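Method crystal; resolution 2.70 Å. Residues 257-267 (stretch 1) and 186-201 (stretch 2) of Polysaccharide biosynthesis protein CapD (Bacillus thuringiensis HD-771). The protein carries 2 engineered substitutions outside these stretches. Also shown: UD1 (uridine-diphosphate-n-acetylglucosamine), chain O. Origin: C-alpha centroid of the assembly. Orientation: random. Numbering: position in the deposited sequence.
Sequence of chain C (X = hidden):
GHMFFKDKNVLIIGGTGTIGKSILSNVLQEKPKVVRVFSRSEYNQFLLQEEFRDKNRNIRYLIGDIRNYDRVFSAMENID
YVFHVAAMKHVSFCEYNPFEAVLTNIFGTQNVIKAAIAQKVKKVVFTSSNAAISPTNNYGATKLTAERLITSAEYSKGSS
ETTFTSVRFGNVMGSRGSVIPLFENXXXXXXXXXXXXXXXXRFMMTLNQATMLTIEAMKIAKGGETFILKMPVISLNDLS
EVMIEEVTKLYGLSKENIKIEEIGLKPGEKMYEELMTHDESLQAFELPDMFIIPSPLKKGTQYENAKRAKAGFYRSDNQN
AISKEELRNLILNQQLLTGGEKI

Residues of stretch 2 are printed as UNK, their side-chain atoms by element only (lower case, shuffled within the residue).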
ATOM      1  N   ASN C 257     -15.485  -5.109  54.637  1.00 36.52           N
ATOM      2  CA  ASN C 257     -14.596  -6.234  54.979  1.00 37.39           C
ATOM      3  C   ASN C 257     -14.560  -7.197  53.785  1.00 37.02           C
ATOM      4  O   ASN C 257     -15.287  -8.206  53.703  1.00 33.75           O
ATOM      5  CB  ASN C 257     -15.060  -6.862  56.278  1.00 38.38           C
ATOM      6  CG  ASN C 257     -15.238  -5.811  57.371  1.00 39.47           C
ATOM      7  OD1 ASN C 257     -14.264  -5.400  58.003  1.00 39.08           O
ATOM      8  ND2 ASN C 257     -16.480  -5.326  57.557  1.00 39.83           N
ATOM      9  N   ILE C 258     -13.655  -6.808  52.880  1.00 36.99           N
ATOM     10  CA  ILE C 258     -13.589  -7.170  51.467  1.00 36.21           C
ATOM     11  C   ILE C 258     -12.090  -7.231  51.157  1.00 34.97           C
ATOM     12  O   ILE C 258     -11.323  -6.409  51.690  1.00 35.28           O
ATOM     13  CB  ILE C 258     -14.260  -6.017  50.646  1.00 38.31           C
ATOM     14  CG1 ILE C 258     -15.748  -6.308  50.383  1.00 38.12           C
ATOM     15  CG2 ILE C 258     -13.520  -5.656  49.348  1.00 38.43           C
ATOM     16  CD1 ILE C 258     -16.656  -5.281  51.009  1.00 38.54           C
ATOM     17  N   LYS C 259     -11.665  -8.167  50.309  1.00 32.95           N
ATOM     18  CA  LYS C 259     -10.220  -8.444  50.149  1.00 33.20           C
ATOM     19  C   LYS C 259      -9.447  -7.453  49.284  1.00 31.33           C
ATOM     20  O   LYS C 259      -9.998  -6.823  48.384  1.00 30.48           O
ATOM     21  CB  LYS C 259      -9.973  -9.874  49.650  1.00 35.31           C
ATOM     22  CG  LYS C 259     -10.048 -10.893  50.774  1.00 37.44           C
ATOM     23  CD  LYS C 259     -10.582 -12.252  50.331  1.00 39.54           C
ATOM     24  CE  LYS C 259     -11.633 -12.769  51.313  1.00 41.23           C
ATOM     25  NZ  LYS C 259     -11.941 -14.213  51.102  1.00 42.98           N
ATOM     26  N   ILE C 260      -8.154  -7.342  49.585  1.00 29.50           N
ATOM     27  CA  ILE C 260      -7.240  -6.461  48.879  1.00 29.48           C
ATOM     28  C   ILE C 260      -6.050  -7.299  48.390  1.00 30.39           C
ATOM     29  O   ILE C 260      -5.152  -7.591  49.174  1.00 32.10           O
ATOM     30  CB  ILE C 260      -6.783  -5.307  49.814  1.00 29.03           C
ATOM     31  CG1 ILE C 260      -7.999  -4.465  50.255  1.00 28.34           C
ATOM     32  CG2 ILE C 260      -5.708  -4.445  49.142  1.00 28.55           C
ATOM     33  CD1 ILE C 260      -7.732  -3.486  51.382  1.00 27.84           C
ATOM     34  N   GLU C 261      -6.040  -7.704  47.114  1.00 31.12           N
ATOM     35  CA  GLU C 261      -4.936  -8.550  46.586  1.00 32.21           C
ATOM     36  C   GLU C 261      -3.845  -7.758  45.825  1.00 34.24           C
ATOM     37  O   GLU C 261      -4.139  -7.002  44.898  1.00 35.47           O
ATOM     38  CB  GLU C 261      -5.483  -9.724  45.753  1.00 31.09           C
ATOM     39  CG  GLU C 261      -5.348  -9.650  44.236  1.00 29.55           C
ATOM     40  CD  GLU C 261      -5.766 -10.950  43.611  1.00 29.05           C
ATOM     41  OE1 GLU C 261      -6.957 -11.095  43.305  1.00 31.81           O
ATOM     42  OE2 GLU C 261      -4.926 -11.858  43.479  1.00 28.03           O
ATOM     43  N   GLU C 262      -2.588  -7.940  46.229  1.00 36.25           N
ATOM     44  CA  GLU C 262      -1.466  -7.241  45.613  1.00 38.53           C
ATOM     45  C   GLU C 262      -1.172  -7.973  44.309  1.00 38.83           C
ATOM     46  O   GLU C 262      -0.816  -9.153  44.310  1.00 41.02           O
ATOM     47  CB  GLU C 262      -0.216  -7.227  46.523  1.00 42.39           C
ATOM     48  CG  GLU C 262       0.618  -5.940  46.510  1.00 44.02           C
ATOM     49  CD  GLU C 262       0.511  -5.171  47.816  1.00 47.96           C
ATOM     50  OE1 GLU C 262       1.563  -4.934  48.449  1.00 50.55           O
ATOM     51  OE2 GLU C 262      -0.625  -4.836  48.227  1.00 49.37           O
ATOM     52  N   ILE C 263      -1.362  -7.266  43.201  1.00 38.62           N
ATOM     53  CA  ILE C 263      -1.040  -7.752  41.862  1.00 35.31           C
ATOM     54  C   ILE C 263       0.403  -7.379  41.510  1.00 32.18           C
ATOM     55  O   ILE C 263       1.029  -8.084  40.740  1.00 32.14           O
ATOM     56  CB  ILE C 263      -2.069  -7.199  40.806  1.00 36.57           C
ATOM     57  CG1 ILE C 263      -2.925  -8.328  40.234  1.00 36.06           C
ATOM     58  CG2 ILE C 263      -1.400  -6.391  39.683  1.00 37.63           C
ATOM     59  CD1 ILE C 263      -3.440  -8.084  38.829  1.00 36.91           C
ATOM     60  N   GLY C 264       0.919  -6.271  42.054  1.00 29.61           N
ATOM     61  CA  GLY C 264       2.169  -5.667  41.570  1.00 27.90           C
ATOM     62  C   GLY C 264       1.989  -4.872  40.267  1.00 26.79           C
ATOM     63  O   GLY C 264       0.970  -4.971  39.584  1.00 26.47           O
ATOM     64  N   LEU C 265       2.991  -4.075  39.920  1.00 24.83           N
ATOM     65  CA  LEU C 265       3.031  -3.394  38.626  1.00 23.06           C
ATOM     66  C   LEU C 265       2.632  -4.238  37.425  1.00 23.14           C
ATOM     67  O   LEU C 265       3.026  -5.395  37.302  1.00 24.12           O
ATOM     68  CB  LEU C 265       4.438  -2.894  38.353  1.00 22.38           C
ATOM     69  CG  LEU C 265       4.856  -1.546  38.923  1.00 23.16           C
ATOM     70  CD1 LEU C 265       4.088  -1.079  40.161  1.00 23.61           C
ATOM     71  CD2 LEU C 265       6.348  -1.635  39.219  1.00 24.06           C
ATOM     72  N   LYS C 266       1.850  -3.621  36.545  1.00 22.14           N
ATOM     73  CA  LYS C 266       1.698  -4.059  35.174  1.00 21.64           C
ATOM     74  C   LYS C 266       2.936  -3.575  34.372  1.00 21.20           C
ATOM     75  O   LYS C 266       3.538  -2.564  34.720  1.00 20.22           O
ATOM     76  CB  LYS C 266       0.388  -3.486  34.595  1.00 21.72           C
ATOM     77  CG  LYS C 266      -0.865  -3.874  35.393  1.00 21.34           C
ATOM     78  CD  LYS C 266      -2.193  -3.596  34.686  1.00 20.55           C
ATOM     79  CE  LYS C 266      -3.279  -4.541  35.191  1.00 20.29           C
ATOM     80  NZ  LYS C 266      -4.636  -3.961  35.077  1.00 20.11           N
ATOM     81  N   PRO C 267       3.316  -4.284  33.291  1.00 21.15           N
ATOM     82  CA  PRO C 267       4.547  -3.883  32.571  1.00 21.80           C
ATOM     83  C   PRO C 267       4.540  -2.440  32.097  1.00 21.54           C
ATOM     84  O   PRO C 267       3.511  -1.969  31.639  1.00 22.26           O
ATOM     85  CB  PRO C 267       4.589  -4.834  31.376  1.00 21.40           C
ATOM     86  CG  PRO C 267       3.875  -6.041  31.878  1.00 21.55           C
ATOM     87  CD  PRO C 267       2.755  -5.531  32.742  1.00 21.17           C
ATOM     88  N   UNK C 186     -15.416  -4.444  40.809  1.00 25.63           N
ATOM     89  CA  UNK C 186     -14.729  -5.498  41.530  1.00 25.66           C
ATOM     90  C   UNK C 186     -15.364  -5.683  42.910  1.00 25.66           C
ATOM     91  O   UNK C 186     -15.593  -6.803  43.324  1.00 25.90           O
ATOM     92  n   UNK C 186     -10.139  -5.874  39.741  1.00 23.58           N
ATOM     93  c   UNK C 186     -10.903  -5.186  40.592  1.00 24.69           C
ATOM     94  c   UNK C 186     -13.225  -5.175  41.672  1.00 25.88           C
ATOM     95  c   UNK C 186     -12.413  -5.289  40.383  1.00 25.52           C
ATOM     96  o   UNK C 186     -10.430  -4.493  41.492  1.00 24.07           O
ATOM     97  N   UNK C 187     -15.654  -4.584  43.608  1.00 26.02           N
ATOM     98  CA  UNK C 187     -16.207  -4.664  44.966  1.00 26.86           C
ATOM     99  C   UNK C 187     -17.590  -5.286  44.922  1.00 27.47           C
ATOM    100  O   UNK C 187     -17.869  -6.189  45.702  1.00 26.86           O
ATOM    101  c   UNK C 187     -14.848  -2.757  45.999  1.00 27.47           C
ATOM    102  c   UNK C 187     -17.076  -3.406  46.984  1.00 27.06           C
ATOM    103  c   UNK C 187     -16.271  -3.288  45.684  1.00 27.10           C
ATOM    104  c   UNK C 187     -14.721  -1.245  46.124  1.00 26.84           C
ATOM    105  N   UNK C 188     -18.438  -4.773  44.029  1.00 29.26           N
ATOM    106  CA  UNK C 188     -19.765  -5.334  43.745  1.00 31.43           C
ATOM    107  C   UNK C 188     -19.755  -6.836  43.501  1.00 33.56           C
ATOM    108  O   UNK C 188     -20.480  -7.580  44.152  1.00 33.14           O
ATOM    109  c   UNK C 188     -22.895  -1.956  41.728  1.00 34.10           C
ATOM    110  c   UNK C 188     -22.017  -3.156  41.457  1.00 33.86           C
ATOM    111  n   UNK C 188     -24.085  -1.811  40.861  1.00 34.75           N
ATOM    112  c   UNK C 188     -21.068  -3.394  42.631  1.00 33.70           C
ATOM    113  c   UNK C 188     -20.350  -4.716  42.469  1.00 32.66           C
ATOM    114  N   UNK C 189     -18.925  -7.260  42.546  1.00 36.83           N
ATOM    115  CA  UNK C 189     -19.098  -8.550  41.860  1.00 39.33           C
ATOM    116  C   UNK C 189     -18.216  -9.704  42.385  1.00 40.07           C
ATOM    117  O   UNK C 189     -18.618 -10.868  42.320  1.00 41.81           O
ATOM    118  o   UNK C 189     -21.538  -7.450  40.124  1.00 44.86           O
ATOM    119  c   UNK C 189     -18.882  -8.359  40.349  1.00 40.18           C
ATOM    120  c   UNK C 189     -19.897  -9.108  39.488  1.00 42.22           C
ATOM    121  c   UNK C 189     -21.326  -8.560  39.573  1.00 42.79           C
ATOM    122  o   UNK C 189     -22.251  -9.247  39.079  1.00 41.68           O
ATOM    123  N   UNK C 190     -17.019  -9.389  42.870  1.00 37.90           N
ATOM    124  CA  UNK C 190     -16.149 -10.378  43.502  1.00 36.37           C
ATOM    125  C   UNK C 190     -15.756 -10.044  44.954  1.00 35.64           C
ATOM    126  O   UNK C 190     -15.100 -10.850  45.599  1.00 35.95           O
ATOM    127  c   UNK C 190     -15.251 -10.911  41.165  1.00 36.82           C
ATOM    128  n   UNK C 190     -14.996  -9.964  40.271  1.00 37.38           N
ATOM    129  c   UNK C 190     -14.901 -10.598  42.626  1.00 37.18           C
ATOM    130  o   UNK C 190     -15.748 -11.984  40.854  1.00 35.75           O
ATOM    131  N   UNK C 191     -16.181  -8.888  45.473  1.00 36.31           N
ATOM    132  CA  UNK C 191     -15.898  -8.456  46.860  1.00 37.72           C
ATOM    133  C   UNK C 191     -14.404  -8.492  47.230  1.00 39.23           C
ATOM    134  O   UNK C 191     -14.015  -8.971  48.298  1.00 38.83           O
ATOM    135  c   UNK C 191     -18.244  -9.222  47.594  1.00 35.64           C
ATOM    136  o   UNK C 191     -19.425  -9.796  45.572  1.00 32.61           O
ATOM    137  n   UNK C 191     -18.156 -11.399  46.502  1.00 33.73           N
ATOM    138  c   UNK C 191     -16.744  -9.242  47.875  1.00 36.47           C
ATOM    139  c   UNK C 191     -18.663 -10.171  46.467  1.00 35.04           C
ATOM    140  N   UNK C 192     -13.589  -7.960  46.324  1.00 42.47           N
ATOM    141  CA  UNK C 192     -12.146  -7.847  46.506  1.00 43.72           C
ATOM    142  C   UNK C 192     -11.583  -6.988  45.392  1.00 42.25           C
ATOM    143  O   UNK C 192     -11.955  -7.177  44.239  1.00 44.25           O
ATOM    144  c   UNK C 192     -11.737 -10.130  45.293  1.00 52.69           C
ATOM    145  c   UNK C 192     -10.543 -11.030  44.963  1.00 58.12           C
ATOM    146  n   UNK C 192      -8.929 -12.690  45.921  1.00 60.84           N
ATOM    147  c   UNK C 192     -11.457  -9.219  46.497  1.00 48.07           C
ATOM    148  c   UNK C 192     -10.299 -12.105  46.027  1.00 60.60           C
ATOM    149  N   UNK C 193     -10.707  -6.040  45.711  1.00 39.04           N
ATOM    150  CA  UNK C 193     -10.060  -5.243  44.650  1.00 36.02           C
ATOM    151  C   UNK C 193      -8.673  -5.801  44.311  1.00 33.51           C
ATOM    152  O   UNK C 193      -8.063  -6.541  45.095  1.00 31.66           O
ATOM    153  c   UNK C 193      -9.382  -3.420  46.338  1.00 34.95           C
ATOM    154  c   UNK C 193      -8.877  -2.004  46.486  1.00 34.50           C
ATOM    155  c   UNK C 193      -9.986  -3.711  44.952  1.00 36.02           C
ATOM    156  c   UNK C 193     -11.367  -3.072  44.822  1.00 36.06           C
ATOM    157  N   UNK C 194      -8.204  -5.427  43.123  1.00 32.12           N
ATOM    158  CA  UNK C 194      -6.866  -5.743  42.634  1.00 30.80           C
ATOM    159  C   UNK C 194      -5.984  -4.498  42.703  1.00 30.33           C
ATOM    160  O   UNK C 194      -6.194  -3.526  41.979  1.00 29.36           O
ATOM    161  o   UNK C 194      -7.412  -7.589  41.176  1.00 30.77           O
ATOM    162  c   UNK C 194      -5.556  -6.225  40.538  1.00 33.19           C
ATOM    163  c   UNK C 194      -6.924  -6.244  41.188  1.00 31.72           C
ATOM    164  N   UNK C 195      -4.961  -4.561  43.543  1.00 30.69           N
ATOM    165  CA  UNK C 195      -4.115  -3.418  43.834  1.00 29.65           C
ATOM    166  C   UNK C 195      -2.744  -3.656  43.202  1.00 28.93           C
ATOM    167  O   UNK C 195      -2.106  -4.668  43.455  1.00 29.04           O
ATOM    168  c   UNK C 195      -5.150  -2.165  45.742  1.00 29.93           C
ATOM    169  c   UNK C 195      -2.712  -2.843  45.890  1.00 30.61           C
ATOM    170  c   UNK C 195      -4.092  -3.205  45.360  1.00 30.03           C
ATOM    171  N   UNK C 196      -2.314  -2.738  42.347  1.00 28.14           N
ATOM    172  CA  UNK C 196      -0.994  -2.820  41.720  1.00 27.32           C
ATOM    173  C   UNK C 196       0.062  -2.540  42.800  1.00 27.61           C
ATOM    174  O   UNK C 196       0.815  -3.431  43.185  1.00 30.75           O
ATOM    175  o   UNK C 196      -1.250  -0.497  40.924  1.00 26.42           O
ATOM    176  c   UNK C 196      -0.844  -1.828  40.526  1.00 27.09           C
ATOM    177  c   UNK C 196      -1.677  -2.293  39.283  1.00 26.24           C
ATOM    178  N   UNK C 197       0.083  -1.321  43.325  1.00 25.51           N
ATOM    179  CA  UNK C 197       1.127  -0.903  44.247  1.00 23.83           C
ATOM    180  C   UNK C 197       0.645   0.388  44.905  1.00 23.76           C
ATOM    181  O   UNK C 197       0.598   1.433  44.260  1.00 24.17           O
ATOM    182  o   UNK C 197       4.714  -0.547  43.885  1.00 22.66           O
ATOM    183  c   UNK C 197       3.569  -0.214  44.270  1.00 22.52           C
ATOM    184  c   UNK C 197       2.414  -0.710  43.444  1.00 22.70           C
ATOM    185  o   UNK C 197       3.360   0.525  45.258  1.00 21.09           O
ATOM    186  N   UNK C 198       0.285   0.313  46.184  1.00 23.17           N
ATOM    187  CA  UNK C 198      -0.451   1.403  46.848  1.00 23.28           C
ATOM    188  C   UNK C 198       0.334   2.702  46.935  1.00 23.41           C
ATOM    189  O   UNK C 198      -0.236   3.794  46.926  1.00 23.33           O
ATOM    190  c   UNK C 198      -0.915   0.970  48.245  1.00 23.63           C
ATOM    191  c   UNK C 198      -2.117  -0.807  49.606  1.00 23.35           C
ATOM    192  c   UNK C 198      -1.926  -0.178  48.230  1.00 23.54           C
ATOM    193  c   UNK C 198      -3.250   0.295  47.642  1.00 23.46           C
ATOM    194  N   UNK C 199       1.650   2.570  46.972  1.00 24.14           N
ATOM    195  CA  UNK C 199       2.569   3.713  46.972  1.00 24.37           C
ATOM    196  C   UNK C 199       2.537   4.629  45.745  1.00 24.61           C
ATOM    197  O   UNK C 199       3.139   5.699  45.777  1.00 25.34           O
ATOM    198  o   UNK C 199       4.835   3.690  46.123  1.00 24.74           O
ATOM    199  c   UNK C 199       4.008   3.212  47.160  1.00 24.22           C
ATOM    200  N   UNK C 200       1.913   4.192  44.652  1.00 25.69           N
ATOM    201  CA  UNK C 200       1.831   4.998  43.429  1.00 25.95           C
ATOM    202  C   UNK C 200       0.970   6.250  43.666  1.00 26.30           C
ATOM    203  O   UNK C 200      -0.035   6.214  44.396  1.00 28.52           O
ATOM    204  c   UNK C 200       2.064   3.011  41.776  1.00 25.04           C
ATOM    205  c   UNK C 200       1.231   4.181  42.269  1.00 25.76           C
ATOM    206  c   UNK C 200       1.805   1.716  39.387  1.00 25.31           C
ATOM    207  s   UNK C 200       0.994   1.803  40.972  1.00 24.58           S
ATOM    208  N   UNK C 201       1.378   7.347  43.048  1.00 25.18           N
ATOM    209  CA  UNK C 201       0.690   8.614  43.152  1.00 25.29           C
ATOM    210  C   UNK C 201       0.349   9.005  41.721  1.00 25.17           C
ATOM    211  O   UNK C 201       0.991   8.505  40.800  1.00 26.46           O
ATOM    212  c   UNK C 201       1.605   9.646  43.835  1.00 25.63           C
ATOM    213  o   UNK C 201       2.787   9.923  43.075  1.00 25.76           O
TER
HETATM  214  C1' UD1 O 401      -4.537   6.773  32.696  1.00 12.53           C
HETATM  215  C2' UD1 O 401      -4.764   6.736  31.194  1.00 12.80           C
HETATM  216  C3' UD1 O 401      -3.479   7.031  30.424  1.00 12.91           C
HETATM  217  C4' UD1 O 401      -2.775   8.282  30.942  1.00 12.57           C
HETATM  218  C5' UD1 O 401      -2.784   8.381  32.480  1.00 12.55           C
HETATM  219  C6' UD1 O 401      -2.393   9.800  32.914  1.00 12.45           C
HETATM  220  C7' UD1 O 401      -6.576   5.102  30.864  1.00 13.80           C
HETATM  221  C8' UD1 O 401      -6.893   3.635  30.652  1.00 14.08           C
HETATM  222  N2' UD1 O 401      -5.285   5.443  30.790  1.00 13.01           N
HETATM  223  O1' UD1 O 401      -3.529   5.841  33.054  1.00 13.55           O
HETATM  224  O3' UD1 O 401      -3.800   7.162  29.024  1.00 13.17           O
HETATM  225  O4' UD1 O 401      -1.435   8.326  30.487  1.00 12.23           O
HETATM  226  O5' UD1 O 401      -4.067   8.042  33.049  1.00 12.14           O
HETATM  227  O6' UD1 O 401      -1.582   9.788  34.092  1.00 12.54           O
HETATM  228  O7' UD1 O 401      -7.475   5.893  31.144  1.00 14.37           O
HETATM  229  N1  UD1 O 401      -4.500   0.098  39.271  1.00 20.15           N
HETATM  230  C2  UD1 O 401      -4.777  -0.895  40.259  1.00 19.84           C
HETATM  231  N3  UD1 O 401      -5.447  -2.006  39.915  1.00 19.85           N
HETATM  232  C4  UD1 O 401      -5.870  -2.216  38.652  1.00 19.12           C
HETATM  233  C5  UD1 O 401      -5.639  -1.279  37.676  1.00 19.04           C
HETATM  234  C6  UD1 O 401      -4.964  -0.115  38.009  1.00 19.69           C
HETATM  235  O2  UD1 O 401      -4.396  -0.767  41.436  1.00 19.54           O
HETATM  236  O4  UD1 O 401      -6.496  -3.242  38.342  1.00 18.47           O
HETATM  237  C1B UD1 O 401      -3.744   1.325  39.602  1.00 19.04           C
HETATM  238  C2B UD1 O 401      -2.619   1.687  38.631  1.00 19.02           C
HETATM  239  O2' UD1 O 401      -1.390   1.057  38.967  1.00 19.34           O
HETATM  240  C3B UD1 O 401      -2.558   3.200  38.684  1.00 18.75           C
HETATM  241  C4B UD1 O 401      -3.993   3.568  38.996  1.00 18.45           C
HETATM  242  O4B UD1 O 401      -4.633   2.412  39.535  1.00 18.82           O
HETATM  243  O3B UD1 O 401      -1.734   3.735  39.725  1.00 18.94           O
HETATM  244  C5B UD1 O 401      -4.772   4.046  37.780  1.00 17.70           C
HETATM  245  O5B UD1 O 401      -4.911   3.059  36.746  1.00 16.47           O
HETATM  246  PA  UD1 O 401      -5.813   3.515  35.498  1.00 16.16           P
HETATM  247  O1A UD1 O 401      -6.189   2.364  34.596  1.00 16.47           O
HETATM  248  O2A UD1 O 401      -6.951   4.438  35.946  1.00 16.67           O
HETATM  249  O3A UD1 O 401      -4.968   4.650  34.720  1.00 15.22           O
HETATM  250  PB  UD1 O 401      -3.404   4.942  34.422  1.00 14.70           P
HETATM  251  O1B UD1 O 401      -2.719   3.666  33.975  1.00 14.67           O
HETATM  252  O2B UD1 O 401      -2.692   5.767  35.487  1.00 14.28           O

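Position 186 lies in a helix that begins earlier in the chain and carries three carbons, the third bearing one oxygen and one nitrogen, with no contact to stretch 1; this is Gln 186. Position 187 has four carbons forked at the first, one arm two carbons long. The pattern is Ile 187, and its CG2 lies 4.5 Å from Ile 258 CD1. At 188 four carbons in a row end in nitrogen, Lys 188, and at 189 three carbons end in two oxygens, Glu 189; both are out of reach of stretch 1. Position 190, two carbons with one oxygen and one nitrogen on the second, is Asn 190, whose N is hydrogen-bonded to Gln 186 O at 3.0 Å.

Position 191 repeats the three-carbon amide pattern of 186, and its CB lies 4.0 Å from Ile 258 CG1. It is Gln 191, the first residue to leave helical geometry, with positive phi. Its backbone O accepts a hydrogen bond from Lys 259 N at 3.2 Å, which opens the pairing of the strands.

At 192 four carbons in a row again lead to nitrogen, here 3.6 Å from Glu 261 OE1: Lys 192. The pair forms a long salt bridge from Lys 192 NZ to Glu 261 OE1, while Lys 192 CB approaches Lys 259 CB to 3.5 Å. Position 193, four carbons forked at the first with one longer arm, is Ile 193; its CG1 meets Ile 260 CG1 at 4.3 Å.

Position 194 has one carbon bearing an oxygen and a carbon, the latter 3.3 Å from Ile 263 CD1. It is Thr 194, whose N is held by Gln 186 OE1 at 2.9 Å. Position 195 carries three carbons forked at the first, which is Val 195; its CG2 lies 4.1 Å from Ile 260 CG2. The threonine pattern returns at 196, its methyl 4.1 Å from Ile 263 CG2: Thr 196.

Position 197, two carbons with two oxygens on the second, is Asp 197; its CB is 3.7 Å from Leu 265 CD1. Position 198, four carbons forked at the second, is Leu 198, and 199, one carbon then oxygen and distant from stretch 1, is Ser 199. An unbranched chain of two carbons, sulfur and carbon at 200 ends 3.7 Å from Leu 265 CD1: Met 200, which closes a type I turn begun at Asp 197. Position 201, one carbon and one oxygen out of reach of stretch 1, is Ser 201.

The contact is a parallel strand pairing. Beyond the first bond, Lys 259 O receives Ile 193 N (2.9 Å), Glu 261 N reaches Ile 193 O (3.1 Å), Glu 261 O receives Val 195 N (2.9 Å), and Ile 263 N reaches Val 195 O (2.7 Å). Alternation puts the salt bridge on one face and the Ile 260, Ile 193 and Val 195 cluster on the other. Thr 194 O and Thr 196 N remain free for uracil, bonding UD1 N3 (2.7 Å) and UD1 O2 (3.0 Å), respectively.

Stretch 2, residues 186-201: QIKENQKITVTDLSMS
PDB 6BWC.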